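Local atomic coordinates of Exo-poly-alpha-D-galacturonosidase (Thermotoga maritima, PDB entry 3JUR), a protein that probably hydrolyses polygalacturonate, the pectin backbone, working as an exo-acting, heat-tolerant glycoside hydrolase of family 28 built on a parallel beta-helix. Residues L116-D121 / F192-R197; P73-S78 / N112-V117; P212-H217 / N237-D242; L220-I225 / C246-I251. One frame throughout, in Å; residues are numbered along the deposited sequence.

In the fold
All four contacts join neighbouring coils of one parallel beta-helix. Contact 2 opens first along the chain, linking strand 68-75 to the approach to strand 117-120, and contact 1 carries on from there to strand 193-196, sharing Leu116 and Val117 with it; their centres are about 6 Å apart. Strand 193-196 in turn pairs with 216-219, which brings in contact 3, centred about 12 Å from contact 1. Contacts 3 and 4 alternate along the chain and join the same two coils at places about 16 Å apart, touching through Ile241 and its neighbours Met249 and Ile251. Contacts 2 and 4 lie farthest apart, about 19 Å between centres. The four contacts trace the coil-on-coil stacking of the scaffold.

Contact 1 (L116-D121 / F192-R197); sequences LVYALD and FVQFYR
Five nearly straight backbone hydrogen bonds zip the parallel strands 117-120 and 193-196 together in exact register, from Val117 N on Phe192 O (3.0 Å) to Asp121 N on Tyr196 O (2.8 Å). Just past them, Arg197 grips Asp121 side-on: NE donates to OD1 at 2.8 Å and Arg197 NH2 to Asp121 OD2 at 2.9 Å, both oxygens offering syn lone pairs. A bend at chi3 of the arginine (-62°) swings its head round until guanidinium and carboxylate are nearly coplanar, 14° apart. At the other end Leu116 CD1 rests over the middle of the Phe192 ring, 3.8 Å from its centroid, in a CH-pi contact. Between these ends Val117 sits beside Val193, and Ala119 CB meets Phe195 CD1 at 4.0 Å. On the face bearing Tyr118 and Gln194, amide OE1 lies at the tyrosine's edge, 3.8 Å from CE1 of Tyr118. Farther out, Leu102 O binds Tyr118 OH, Thr103 OG1 binds Gln194 OE1, and strand 125-128 packs against Val117, Val193 and Phe195. Such in-register parallel pairing of strands 117-120 and 193-196, here with one valine-on-valine step facing an apolar interior, is characteristic of successive coils of a parallel beta-helix.

Contact 2 (P73-S78 / N112-V117); sequences PIHLKS and NYSPLV
Ser114 carries OG anti to its backbone N (chi1 175°), while His75 has CG anti to its carbonyl carbon (chi1 -75°), and these two torsions bring the imidazole tip to the hydroxyl. The meeting lies where two coils of the parallel beta-helix begin to pair, between strand 68-75 and the loop leading into strand 117-120. His75 NE2 donates to Ser114 OG at 2.9 Å, with the oxygen almost exactly in the ring plane. The hydroxyl passes its own hydrogen on to Pro115 O, so OG both accepts and donates, consistent with a proton on NE2. This relay fixes the rotation of the serine and ties the histidine of one coil to the loop of the next. An alanine here would remove the hydroxyl and would probably leave the imidazole less firmly oriented and the Pro115 carbonyl without this donor. Next to the pair, Leu116 O takes the N-H of Ile74 at 2.7 Å and also receives a CA-H contact from Pro73, 3.2 Å from Pro73 CA to the oxygen. Ile74 O in turn makes a 3.4 Å CA-H...O contact to Val117 CA, and Tyr118 N-H on Ile74 O closes the bridge. Pro73 CB fills the angle between Ser114 OG and Pro115 O. On the interior side, where Val125 and Ile127 of strand 125-128 also pack, Leu76 crosses Val117 obliquely, its CD1 meeting Val117 CG1 at 3.8 Å.

Contact 3 (P212-H217 / N237-D242); sequences PMWCIH and NNDGID. Unlike the reference sequence in segment 212-217: Ile216 (reference Val).
Trp214 leaves the backbone with CG anti to its carbonyl carbon (chi1 -57°), and its CB starts 3.5 Å from Asp242 OD2. Beyond it CD1 lies 3.1 Å from Asn237 O, in the ring plane. NE1 lies 3.4 Å from Asp239 OD2, but that oxygen hangs above the plane, so the N-H points past it. On the same face the Asp242 carboxylate lies flat on the indole, planes 3° apart, OD1 3.4 Å from Trp214 CD2. CE3, next to CD2, sits 3.5 Å over the centre of the His217 ring, whose NE2 Glu244 holds; the tip, CH2, stays 4.1 Å from Asp242 OD1. An alanine in place of Trp214 would probably deprive both carboxylates of their flat partner and loosen the His217 ring. Backbone bonds Cys215 N to Asp239 O, Ile216 N to Gly240 O and Asp242 N to Ile216 O are each 2.9 Å. Asn237-Asn238-Asp239 fits the Asn-x-Asp signature of family 28, lining the active-site cleft in relatives. Asp239 OD2 and Asp242 OD1 stand 2.7 Å apart, and Asp242 OD2 is buried without a polar partner; one of these acids probably holds a proton, its pKa perhaps raised, although Lys266 lies close by.

Contact 4 (L220-I225 / C246-I251); sequences LSENVI and CKYMLI
Backbone hydrogen bonds carry most of this contact. Lys247 N donates to Ser221 O at 3.0 Å, Asn223 N to Lys247 O and Val224 N to Tyr248 O, each of the latter two somewhat longer, and Leu250 N closes the series on Val224 O at 2.9 Å. The ladder is parallel but kinked: Asn223 and Tyr248, level with each other, both take positive phi (62° each), so the two segments turn the same corner of the beta-helix together. A single weak bond to sulfur precedes it, Ser221 N to Cys246 SG at 3.7 Å.

Apolar packing comes next. On the face bearing Val224 and Met249, the methionine chain runs extended, with CG anti to its backbone N, and its CG approaches Val224 CB to 4.0 Å.

Of the polar side chains, Glu222 packs its methylene CG on the Lys247 carbonyl, 3.3 Å from Lys247 O, while Glu222 OE2 lies at the edge of the Tyr248 ring, 4.1 Å from CD2. The charged ends of Glu222 and Lys247 do not touch, OE1 and NZ being 5.6 Å apart.

Around the contact, Asn223 ND2 binds Asn200 OD1 one coil earlier, linking the amides at the corner. Tyr248 OH reaches Glu13 on helix 6-16 and its ring lies nearly parallel to Tyr282, while strand 280-291 packs next to Met249 and Leu250.

Contact 1 (L116-D121 / F192-R197)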
loop_
_atom_site.group_PDB
_atom_site.type_symbol
_atom_site.label_atom_id
_atom_site.label_comp_id
_atom_site.label_asym_id
_atom_site.label_seq_id
_atom_site.Cartn_x
_atom_site.Cartn_y
_atom_site.Cartn_z
ATOM N N LEU D 116 34.004 -28.873 27.013
ATOM C CA LEU D 116 34.199 -28.384 28.381
ATOM C C LEU D 116 33.248 -29.066 29.375
ATOM O O LEU D 116 33.631 -29.371 30.500
ATOM C CB LEU D 116 34.101 -26.849 28.458
ATOM C CG LEU D 116 34.676 -25.942 27.349
ATOM C CD1 LEU D 116 34.771 -24.504 27.845
ATOM C CD2 LEU D 116 36.009 -26.384 26.773
ATOM N N VAL D 117 32.010 -29.298 28.951
ATOM C CA VAL D 117 31.078 -30.140 29.706
ATOM C C VAL D 117 30.647 -31.255 28.754
ATOM O O VAL D 117 30.150 -30.987 27.663
ATOM C CB VAL D 117 29.844 -29.343 30.217
ATOM C CG1 VAL D 117 28.967 -30.222 31.091
ATOM C CG2 VAL D 117 30.278 -28.113 30.996
ATOM N N TYR D 118 30.861 -32.499 29.162
ATOM C CA TYR D 118 30.742 -33.638 28.251
ATOM C C TYR D 118 29.986 -34.812 28.859
ATOM O O TYR D 118 30.278 -35.247 29.986
ATOM C CB TYR D 118 32.149 -34.074 27.805
ATOM C CG TYR D 118 32.231 -35.216 26.794
ATOM C CD1 TYR D 118 31.740 -35.071 25.492
ATOM C CD2 TYR D 118 32.850 -36.424 27.133
ATOM C CE1 TYR D 118 31.838 -36.105 24.561
ATOM C CE2 TYR D 118 32.955 -37.468 26.214
ATOM C CZ TYR D 118 32.448 -37.300 24.929
ATOM O OH TYR D 118 32.551 -38.329 24.021
ATOM N N ALA D 119 29.018 -35.318 28.099
ATOM C CA ALA D 119 28.352 -36.583 28.413
ATOM C C ALA D 119 28.273 -37.453 27.160
ATOM O O ALA D 119 27.860 -36.983 26.099
ATOM C CB ALA D 119 26.960 -36.335 28.985
ATOM N N LEU D 120 28.669 -38.715 27.288
ATOM C CA LEU D 120 28.623 -39.658 26.173
ATOM C C LEU D 120 27.806 -40.882 26.557
ATOM O O LEU D 120 28.076 -41.507 27.580
ATOM C CB LEU D 120 30.042 -40.081 25.767
ATOM C CG LEU D 120 30.183 -41.270 24.803
ATOM C CD1 LEU D 120 29.675 -40.923 23.401
ATOM C CD2 LEU D 120 31.627 -41.764 24.755
ATOM N N ASP D 121 26.815 -41.218 25.732
ATOM C CA ASP D 121 25.970 -42.410 25.934
ATOM C C ASP D 121 25.255 -42.414 27.292
ATOM O O ASP D 121 25.028 -43.469 27.889
ATOM C CB ASP D 121 26.792 -43.703 25.749
ATOM C CG ASP D 121 27.163 -43.966 24.297
ATOM O OD1 ASP D 121 26.311 -43.741 23.403
ATOM O OD2 ASP D 121 28.307 -44.411 24.049
ATOM N N PHE D 192 31.477 -26.328 23.595
ATOM C CA PHE D 192 31.390 -25.988 25.012
ATOM C C PHE D 192 30.653 -27.108 25.769
ATOM O O PHE D 192 31.282 -27.924 26.434
ATOM C CB PHE D 192 30.707 -24.628 25.211
ATOM C CG PHE D 192 30.945 -23.996 26.565
ATOM C CD1 PHE D 192 31.156 -22.623 26.663
ATOM C CD2 PHE D 192 30.946 -24.757 27.736
ATOM C CE1 PHE D 192 31.367 -22.018 27.902
ATOM C CE2 PHE D 192 31.149 -24.161 28.980
ATOM C CZ PHE D 192 31.366 -22.787 29.062
ATOM N N VAL D 193 29.326 -27.142 25.652
ATOM C CA VAL D 193 28.520 -28.185 26.286
ATOM C C VAL D 193 28.085 -29.191 25.216
ATOM O O VAL D 193 27.428 -28.822 24.242
ATOM C CB VAL D 193 27.272 -27.586 27.014
ATOM C CG1 VAL D 193 26.440 -28.683 27.679
ATOM C CG2 VAL D 193 27.679 -26.525 28.038
ATOM N N GLN D 194 28.463 -30.455 25.391
ATOM C CA GLN D 194 28.132 -31.483 24.409
ATOM C C GLN D 194 27.560 -32.730 25.063
ATOM O O GLN D 194 28.163 -33.307 25.966
ATOM C CB GLN D 194 29.344 -31.831 23.529
ATOM C CG GLN D 194 29.009 -32.700 22.301
ATOM C CD GLN D 194 30.206 -32.922 21.380
ATOM O OE1 GLN D 194 31.092 -33.730 21.665
ATOM N NE2 GLN D 194 30.226 -32.205 20.262
ATOM N N PHE D 195 26.366 -33.105 24.615
ATOM C CA PHE D 195 25.744 -34.375 24.957
ATOM C C PHE D 195 25.817 -35.238 23.709
ATOM O O PHE D 195 25.253 -34.884 22.668
ATOM C CB PHE D 195 24.277 -34.167 25.364
ATOM C CG PHE D 195 24.096 -33.228 26.526
ATOM C CD1 PHE D 195 24.170 -33.699 27.835
ATOM C CD2 PHE D 195 23.853 -31.867 26.311
ATOM C CE1 PHE D 195 24.016 -32.836 28.920
ATOM C CE2 PHE D 195 23.693 -30.995 27.391
ATOM C CZ PHE D 195 23.782 -31.484 28.700
ATOM N N TYR D 196 26.524 -36.357 23.806
ATOM C CA TYR D 196 26.729 -37.241 22.658
ATOM C C TYR D 196 25.985 -38.562 22.844
ATOM O O TYR D 196 26.276 -39.326 23.774
ATOM C CB TYR D 196 28.224 -37.488 22.428
ATOM C CG TYR D 196 28.592 -37.573 20.969
ATOM C CD1 TYR D 196 29.130 -36.469 20.301
ATOM C CD2 TYR D 196 28.381 -38.745 20.247
ATOM C CE1 TYR D 196 29.462 -36.537 18.947
ATOM C CE2 TYR D 196 28.709 -38.829 18.899
ATOM C CZ TYR D 196 29.250 -37.726 18.254
ATOM O OH TYR D 196 29.560 -37.814 16.919
ATOM N N ARG D 197 25.019 -38.809 21.957
ATOM C CA ARG D 197 24.157 -39.997 21.994
ATOM C C ARG D 197 23.466 -40.167 23.357
ATOM O O ARG D 197 23.533 -41.234 23.978
ATOM C CB ARG D 197 24.931 -41.266 21.605
ATOM C CG ARG D 197 25.625 -41.221 20.243
ATOM C CD ARG D 197 26.092 -42.618 19.823
ATOM N NE ARG D 197 27.083 -43.180 20.742
ATOM C CZ ARG D 197 28.297 -43.606 20.391
ATOM N NH1 ARG D 197 28.693 -43.554 19.126
ATOM N NH2 ARG D 197 29.116 -44.104 21.310
#

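Contact 2 (P73-S78 / N112-V117)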
loop_
_atom_site.group_PDB
_atom_site.type_symbol
_atom_site.label_atom_id
_atom_site.label_comp_id
_atom_site.label_asym_id
_atom_site.label_seq_id
_atom_site.Cartn_x
_atom_site.Cartn_y
_atom_site.Cartn_z
ATOM N N PRO D 73 37.885 -29.828 31.872
ATOM C CA PRO D 73 36.584 -30.312 31.407
ATOM C C PRO D 73 35.852 -31.141 32.469
ATOM O O PRO D 73 36.487 -31.838 33.255
ATOM C CB PRO D 73 36.947 -31.187 30.203
ATOM C CG PRO D 73 38.343 -31.619 30.465
ATOM C CD PRO D 73 38.991 -30.427 31.105
ATOM N N ILE D 74 34.528 -31.042 32.484
ATOM C CA ILE D 74 33.689 -31.806 33.410
ATOM C C ILE D 74 33.004 -32.919 32.638
ATOM O O ILE D 74 32.346 -32.665 31.622
ATOM C CB ILE D 74 32.615 -30.900 34.080
ATOM C CG1 ILE D 74 33.275 -29.874 35.012
ATOM C CG2 ILE D 74 31.572 -31.733 34.828
ATOM C CD1 ILE D 74 32.374 -28.705 35.371
ATOM N N HIS D 75 33.172 -34.150 33.114
ATOM C CA HIS D 75 32.529 -35.307 32.497
ATOM C C HIS D 75 31.351 -35.794 33.331
ATOM O O HIS D 75 31.526 -36.313 34.433
ATOM C CB HIS D 75 33.547 -36.429 32.245
ATOM C CG HIS D 75 34.451 -36.165 31.079
ATOM N ND1 HIS D 75 35.368 -37.087 30.623
ATOM C CD2 HIS D 75 34.568 -35.084 30.268
ATOM C CE1 HIS D 75 36.022 -36.582 29.591
ATOM N NE2 HIS D 75 35.554 -35.368 29.355
ATOM N N LEU D 76 30.148 -35.589 32.806
ATOM C CA LEU D 76 28.931 -36.023 33.478
ATOM C C LEU D 76 28.711 -37.521 33.276
ATOM O O LEU D 76 29.292 -38.128 32.378
ATOM C CB LEU D 76 27.725 -35.217 32.981
ATOM C CG LEU D 76 27.762 -33.709 33.255
ATOM C CD1 LEU D 76 26.741 -32.962 32.404
ATOM C CD2 LEU D 76 27.566 -33.395 34.737
ATOM N N LYS D 77 27.901 -38.117 34.143
ATOM C CA LYS D 77 27.476 -39.503 33.978
ATOM C C LYS D 77 25.955 -39.530 34.048
ATOM O O LYS D 77 25.336 -38.509 34.352
ATOM C CB LYS D 77 28.113 -40.405 35.043
ATOM C CG LYS D 77 29.642 -40.445 34.986
ATOM C CD LYS D 77 30.237 -41.388 36.007
ATOM C CE LYS D 77 31.753 -41.249 36.045
ATOM N NZ LYS D 77 32.393 -42.388 36.754
ATOM N N SER D 78 25.356 -40.678 33.741
ATOM C CA SER D 78 23.904 -40.851 33.814
ATOM C C SER D 78 23.327 -40.502 35.189
ATOM O O SER D 78 23.951 -40.779 36.218
ATOM C CB SER D 78 23.528 -42.288 33.451
ATOM O OG SER D 78 23.609 -42.496 32.055
ATOM N N ASN D 112 39.046 -35.930 19.439
ATOM C CA ASN D 112 39.626 -34.607 19.619
ATOM C C ASN D 112 39.484 -34.164 21.072
ATOM O O ASN D 112 38.930 -34.897 21.895
ATOM C CB ASN D 112 38.943 -33.603 18.675
ATOM C CG ASN D 112 39.667 -32.261 18.602
ATOM O OD1 ASN D 112 40.895 -32.185 18.709
ATOM N ND2 ASN D 112 38.900 -31.196 18.409
ATOM N N TYR D 113 39.993 -32.968 21.372
ATOM C CA TYR D 113 39.879 -32.354 22.692
ATOM C C TYR D 113 38.471 -32.505 23.251
ATOM O O TYR D 113 37.481 -32.352 22.523
ATOM C CB TYR D 113 40.249 -30.864 22.626
ATOM C CG TYR D 113 41.723 -30.594 22.375
ATOM C CD1 TYR D 113 42.685 -30.918 23.333
ATOM C CD2 TYR D 113 42.150 -30.004 21.185
ATOM C CE1 TYR D 113 44.036 -30.671 23.109
ATOM C CE2 TYR D 113 43.501 -29.747 20.948
ATOM C CZ TYR D 113 44.441 -30.088 21.914
ATOM O OH TYR D 113 45.781 -29.842 21.695
ATOM N N SER D 114 38.389 -32.814 24.541
ATOM C CA SER D 114 37.106 -32.914 25.231
ATOM C C SER D 114 36.329 -31.596 25.180
ATOM O O SER D 114 36.911 -30.528 25.383
ATOM C CB SER D 114 37.323 -33.322 26.691
ATOM O OG SER D 114 36.098 -33.305 27.411
ATOM N N PRO D 115 35.011 -31.664 24.904
ATOM C CA PRO D 115 34.166 -30.499 25.188
ATOM C C PRO D 115 34.284 -30.132 26.673
ATOM O O PRO D 115 34.632 -30.994 27.489
ATOM C CB PRO D 115 32.761 -31.005 24.870
ATOM C CG PRO D 115 32.978 -32.031 23.829
ATOM C CD PRO D 115 34.254 -32.728 24.223
ATOM N N LEU D 116 34.004 -28.873 27.013
ATOM C CA LEU D 116 34.199 -28.384 28.381
ATOM C C LEU D 116 33.248 -29.066 29.375
ATOM O O LEU D 116 33.631 -29.371 30.500
ATOM C CB LEU D 116 34.101 -26.849 28.458
ATOM C CG LEU D 116 34.676 -25.942 27.349
ATOM C CD1 LEU D 116 34.771 -24.504 27.845
ATOM C CD2 LEU D 116 36.009 -26.384 26.773
ATOM N N VAL D 117 32.010 -29.298 28.951
ATOM C CA VAL D 117 31.078 -30.140 29.706
ATOM C C VAL D 117 30.647 -31.255 28.754
ATOM O O VAL D 117 30.150 -30.987 27.663
ATOM C CB VAL D 117 29.844 -29.343 30.217
ATOM C CG1 VAL D 117 28.967 -30.222 31.091
ATOM C CG2 VAL D 117 30.278 -28.113 30.996
#

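Contact 3 (P212-H217 / N237-D242)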
loop_
_atom_site.group_PDB
_atom_site.type_symbol
_atom_site.label_atom_id
_atom_site.label_comp_id
_atom_site.label_asym_id
_atom_site.label_seq_id
_atom_site.Cartn_x
_atom_site.Cartn_y
_atom_site.Cartn_z
ATOM N N PRO D 212 34.566 -21.432 23.430
ATOM C CA PRO D 212 35.612 -21.726 22.446
ATOM C C PRO D 212 35.058 -21.723 21.023
ATOM O O PRO D 212 35.674 -21.147 20.118
ATOM C CB PRO D 212 36.078 -23.131 22.842
ATOM C CG PRO D 212 35.827 -23.192 24.313
ATOM C CD PRO D 212 34.530 -22.438 24.505
ATOM N N MET D 213 33.888 -22.340 20.860
ATOM C CA MET D 213 33.219 -22.493 19.575
ATOM C C MET D 213 31.704 -22.644 19.836
ATOM O O MET D 213 31.105 -21.754 20.449
ATOM C CB MET D 213 33.825 -23.676 18.808
ATOM C CG MET D 213 33.508 -23.681 17.321
ATOM S SD MET D 213 34.550 -24.843 16.429
ATOM C CE MET D 213 33.667 -24.953 14.873
ATOM N N TRP D 214 31.083 -23.748 19.410
ATOM C CA TRP D 214 29.625 -23.919 19.589
ATOM C C TRP D 214 29.278 -24.075 21.069
ATOM O O TRP D 214 29.982 -24.778 21.809
ATOM C CB TRP D 214 29.076 -25.110 18.796
ATOM C CG TRP D 214 29.327 -25.083 17.303
ATOM C CD1 TRP D 214 29.915 -24.086 16.577
ATOM C CD2 TRP D 214 28.957 -26.099 16.360
ATOM N NE1 TRP D 214 29.945 -24.421 15.243
ATOM C CE2 TRP D 214 29.364 -25.652 15.082
ATOM C CE3 TRP D 214 28.326 -27.350 16.471
ATOM C CZ2 TRP D 214 29.158 -26.413 13.920
ATOM C CZ3 TRP D 214 28.115 -28.101 15.319
ATOM C CH2 TRP D 214 28.535 -27.633 14.059
ATOM N N CYS D 215 28.201 -23.420 21.500
ATOM C CA CYS D 215 27.906 -23.304 22.929
ATOM C C CYS D 215 27.180 -24.524 23.478
ATOM O O CYS D 215 27.678 -25.173 24.398
ATOM C CB CYS D 215 27.159 -22.008 23.255
ATOM S SG CYS D 215 28.118 -20.497 22.926
ATOM N N ILE D 216 26.019 -24.842 22.914
ATOM C CA ILE D 216 25.274 -26.036 23.319
ATOM C C ILE D 216 25.075 -26.983 22.139
ATOM O O ILE D 216 24.375 -26.655 21.166
ATOM C CB ILE D 216 23.936 -25.684 23.980
ATOM C CG1 ILE D 216 24.197 -24.847 25.240
ATOM C CG2 ILE D 216 23.160 -26.963 24.309
ATOM C CD1 ILE D 216 22.980 -24.602 26.095
ATOM N N HIS D 217 25.688 -28.161 22.243
ATOM C CA HIS D 217 25.802 -29.067 21.104
ATOM C C HIS D 217 25.327 -30.489 21.422
ATOM O O HIS D 217 26.147 -31.375 21.671
ATOM C CB HIS D 217 27.251 -29.046 20.578
ATOM C CG HIS D 217 27.443 -29.737 19.261
ATOM N ND1 HIS D 217 28.682 -30.140 18.810
ATOM C CD2 HIS D 217 26.558 -30.103 18.304
ATOM C CE1 HIS D 217 28.553 -30.722 17.633
ATOM N NE2 HIS D 217 27.271 -30.713 17.303
ATOM N N ASN D 237 32.498 -18.550 15.206
ATOM C CA ASN D 237 31.761 -19.811 15.281
ATOM C C ASN D 237 31.111 -20.032 16.651
ATOM O O ASN D 237 30.928 -21.171 17.085
ATOM C CB ASN D 237 32.664 -20.995 14.891
ATOM C CG ASN D 237 33.358 -20.783 13.560
ATOM O OD1 ASN D 237 34.591 -20.766 13.481
ATOM N ND2 ASN D 237 32.569 -20.590 12.507
ATOM N N ASN D 238 30.765 -18.934 17.324
ATOM C CA ASN D 238 30.025 -19.002 18.582
ATOM C C ASN D 238 28.525 -19.211 18.340
ATOM O O ASN D 238 27.717 -18.328 18.625
ATOM C CB ASN D 238 30.278 -17.754 19.446
ATOM C CG ASN D 238 31.540 -17.860 20.302
ATOM O OD1 ASN D 238 31.849 -16.954 21.080
ATOM N ND2 ASN D 238 32.264 -18.968 20.173
ATOM N N ASP D 239 28.164 -20.379 17.801
ATOM C CA ASP D 239 26.768 -20.774 17.654
ATOM C C ASP D 239 26.164 -20.949 19.045
ATOM O O ASP D 239 26.837 -21.430 19.961
ATOM C CB ASP D 239 26.647 -22.109 16.907
ATOM C CG ASP D 239 27.192 -22.069 15.476
ATOM O OD1 ASP D 239 27.890 -21.109 15.092
ATOM O OD2 ASP D 239 26.917 -23.033 14.730
ATOM N N GLY D 240 24.891 -20.589 19.202
ATOM C CA GLY D 240 24.208 -20.719 20.493
ATOM C C GLY D 240 23.839 -22.162 20.780
ATOM O O GLY D 240 24.402 -22.800 21.677
ATOM N N ILE D 241 22.885 -22.679 20.013
ATOM C CA ILE D 241 22.444 -24.059 20.151
ATOM C C ILE D 241 22.432 -24.748 18.783
ATOM O O ILE D 241 21.777 -24.264 17.841
ATOM C CB ILE D 241 21.046 -24.167 20.817
ATOM C CG1 ILE D 241 21.036 -23.459 22.182
ATOM C CG2 ILE D 241 20.645 -25.637 20.967
ATOM C CD1 ILE D 241 19.655 -23.296 22.792
ATOM N N ASP D 242 23.154 -25.875 18.705
ATOM C CA ASP D 242 23.286 -26.688 17.496
ATOM C C ASP D 242 22.719 -28.100 17.655
ATOM O O ASP D 242 23.479 -29.036 17.909
ATOM C CB ASP D 242 24.756 -26.834 17.110
ATOM C CG ASP D 242 25.438 -25.517 16.906
ATOM O OD1 ASP D 242 25.704 -25.190 15.730
ATOM O OD2 ASP D 242 25.713 -24.819 17.912
#

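Contact 4 (L220-I225 / C246-I251)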
loop_
_atom_site.group_PDB
_atom_site.type_symbol
_atom_site.label_atom_id
_atom_site.label_comp_id
_atom_site.label_asym_id
_atom_site.label_seq_id
_atom_site.Cartn_x
_atom_site.Cartn_y
_atom_site.Cartn_z
ATOM N N LEU D 220 23.014 -36.617 18.213
ATOM C CA LEU D 220 22.405 -37.952 18.158
ATOM C C LEU D 220 21.633 -38.257 19.437
ATOM O O LEU D 220 21.608 -39.393 19.929
ATOM C CB LEU D 220 23.463 -39.017 17.858
ATOM C CG LEU D 220 24.088 -38.987 16.462
ATOM C CD1 LEU D 220 25.386 -39.777 16.439
ATOM C CD2 LEU D 220 23.107 -39.525 15.425
ATOM N N SER D 221 20.998 -37.212 19.959
ATOM C CA SER D 221 20.320 -37.259 21.241
ATOM C C SER D 221 18.811 -37.148 21.073
ATOM O O SER D 221 18.315 -36.615 20.072
ATOM C CB SER D 221 20.840 -36.147 22.155
ATOM O OG SER D 221 22.176 -36.417 22.545
ATOM N N GLU D 222 18.092 -37.645 22.072
ATOM C CA GLU D 222 16.640 -37.678 22.036
ATOM C C GLU D 222 16.052 -37.219 23.366
ATOM O O GLU D 222 16.579 -37.545 24.439
ATOM C CB GLU D 222 16.172 -39.093 21.703
ATOM C CG GLU D 222 14.751 -39.171 21.221
ATOM C CD GLU D 222 14.419 -40.521 20.617
ATOM O OE1 GLU D 222 15.220 -41.014 19.790
ATOM O OE2 GLU D 222 13.357 -41.080 20.969
ATOM N N ASN D 223 14.952 -36.473 23.281
ATOM C CA ASN D 223 14.302 -35.858 24.441
ATOM C C ASN D 223 15.217 -34.850 25.146
ATOM O O ASN D 223 15.733 -35.098 26.247
ATOM C CB ASN D 223 13.747 -36.914 25.409
ATOM C CG ASN D 223 13.043 -36.299 26.602
ATOM O OD1 ASN D 223 12.652 -35.136 26.572
ATOM N ND2 ASN D 223 12.877 -37.082 27.664
ATOM N N VAL D 224 15.406 -33.704 24.494
ATOM C CA VAL D 224 16.285 -32.661 24.999
ATOM C C VAL D 224 15.482 -31.370 25.232
ATOM O O VAL D 224 14.737 -30.923 24.351
ATOM C CB VAL D 224 17.473 -32.411 24.023
ATOM C CG1 VAL D 224 18.447 -31.381 24.584
ATOM C CG2 VAL D 224 18.197 -33.720 23.686
ATOM N N ILE D 225 15.617 -30.801 26.429
ATOM C CA ILE D 225 14.984 -29.529 26.777
ATOM C C ILE D 225 16.061 -28.494 27.132
ATOM O O ILE D 225 16.905 -28.726 27.999
ATOM C CB ILE D 225 13.989 -29.677 27.966
ATOM C CG1 ILE D 225 12.836 -30.614 27.603
ATOM C CG2 ILE D 225 13.451 -28.322 28.409
ATOM C CD1 ILE D 225 12.052 -31.143 28.819
ATOM N N CYS D 246 19.382 -34.742 16.193
ATOM C CA CYS D 246 18.553 -34.898 17.387
ATOM C C CYS D 246 17.081 -35.063 17.040
ATOM O O CYS D 246 16.621 -34.585 16.000
ATOM C CB CYS D 246 18.741 -33.708 18.327
ATOM S SG CYS D 246 20.370 -33.686 19.076
ATOM N N LYS D 247 16.353 -35.738 17.921
ATOM C CA LYS D 247 14.931 -36.011 17.732
ATOM C C LYS D 247 14.159 -35.656 19.009
ATOM O O LYS D 247 14.557 -36.058 20.101
ATOM C CB LYS D 247 14.719 -37.491 17.378
ATOM C CG LYS D 247 13.310 -37.828 16.907
ATOM C CD LYS D 247 13.168 -39.296 16.506
ATOM C CE LYS D 247 11.731 -39.613 16.104
ATOM N NZ LYS D 247 11.552 -40.996 15.567
ATOM N N TYR D 248 13.057 -34.923 18.855
ATOM C CA TYR D 248 12.220 -34.464 19.976
ATOM C C TYR D 248 12.991 -33.547 20.909
ATOM O O TYR D 248 13.551 -33.981 21.927
ATOM C CB TYR D 248 11.598 -35.629 20.763
ATOM C CG TYR D 248 10.728 -36.543 19.943
ATOM C CD1 TYR D 248 9.607 -36.057 19.280
ATOM C CD2 TYR D 248 11.006 -37.909 19.860
ATOM C CE1 TYR D 248 8.793 -36.902 18.525
ATOM C CE2 TYR D 248 10.197 -38.764 19.114
ATOM C CZ TYR D 248 9.097 -38.250 18.445
ATOM O OH TYR D 248 8.292 -39.079 17.698
ATOM N N MET D 249 13.026 -32.276 20.539
ATOM C CA MET D 249 13.743 -31.273 21.294
ATOM C C MET D 249 12.900 -30.019 21.427
ATOM O O MET D 249 12.192 -29.627 20.485
ATOM C CB MET D 249 15.078 -30.957 20.616
ATOM C CG MET D 249 15.936 -29.932 21.335
ATOM S SD MET D 249 17.625 -29.964 20.708
ATOM C CE MET D 249 18.281 -28.483 21.434
ATOM N N LEU D 250 12.982 -29.404 22.603
ATOM C CA LEU D 250 12.338 -28.128 22.877
ATOM C C LEU D 250 13.373 -27.099 23.296
ATOM O O LEU D 250 14.214 -27.362 24.157
ATOM C CB LEU D 250 11.267 -28.286 23.967
ATOM C CG LEU D 250 10.633 -27.022 24.553
ATOM C CD1 LEU D 250 9.849 -26.231 23.485
ATOM C CD2 LEU D 250 9.743 -27.385 25.741
ATOM N N ILE D 251 13.324 -25.941 22.656
ATOM C CA ILE D 251 14.151 -24.790 23.021
ATOM C C ILE D 251 13.172 -23.645 23.239
ATOM O O ILE D 251 12.508 -23.206 22.296
ATOM C CB ILE D 251 15.154 -24.392 21.902
ATOM C CG1 ILE D 251 16.083 -25.562 21.548
ATOM C CG2 ILE D 251 15.952 -23.153 22.322
ATOM C CD1 ILE D 251 16.832 -25.407 20.206
#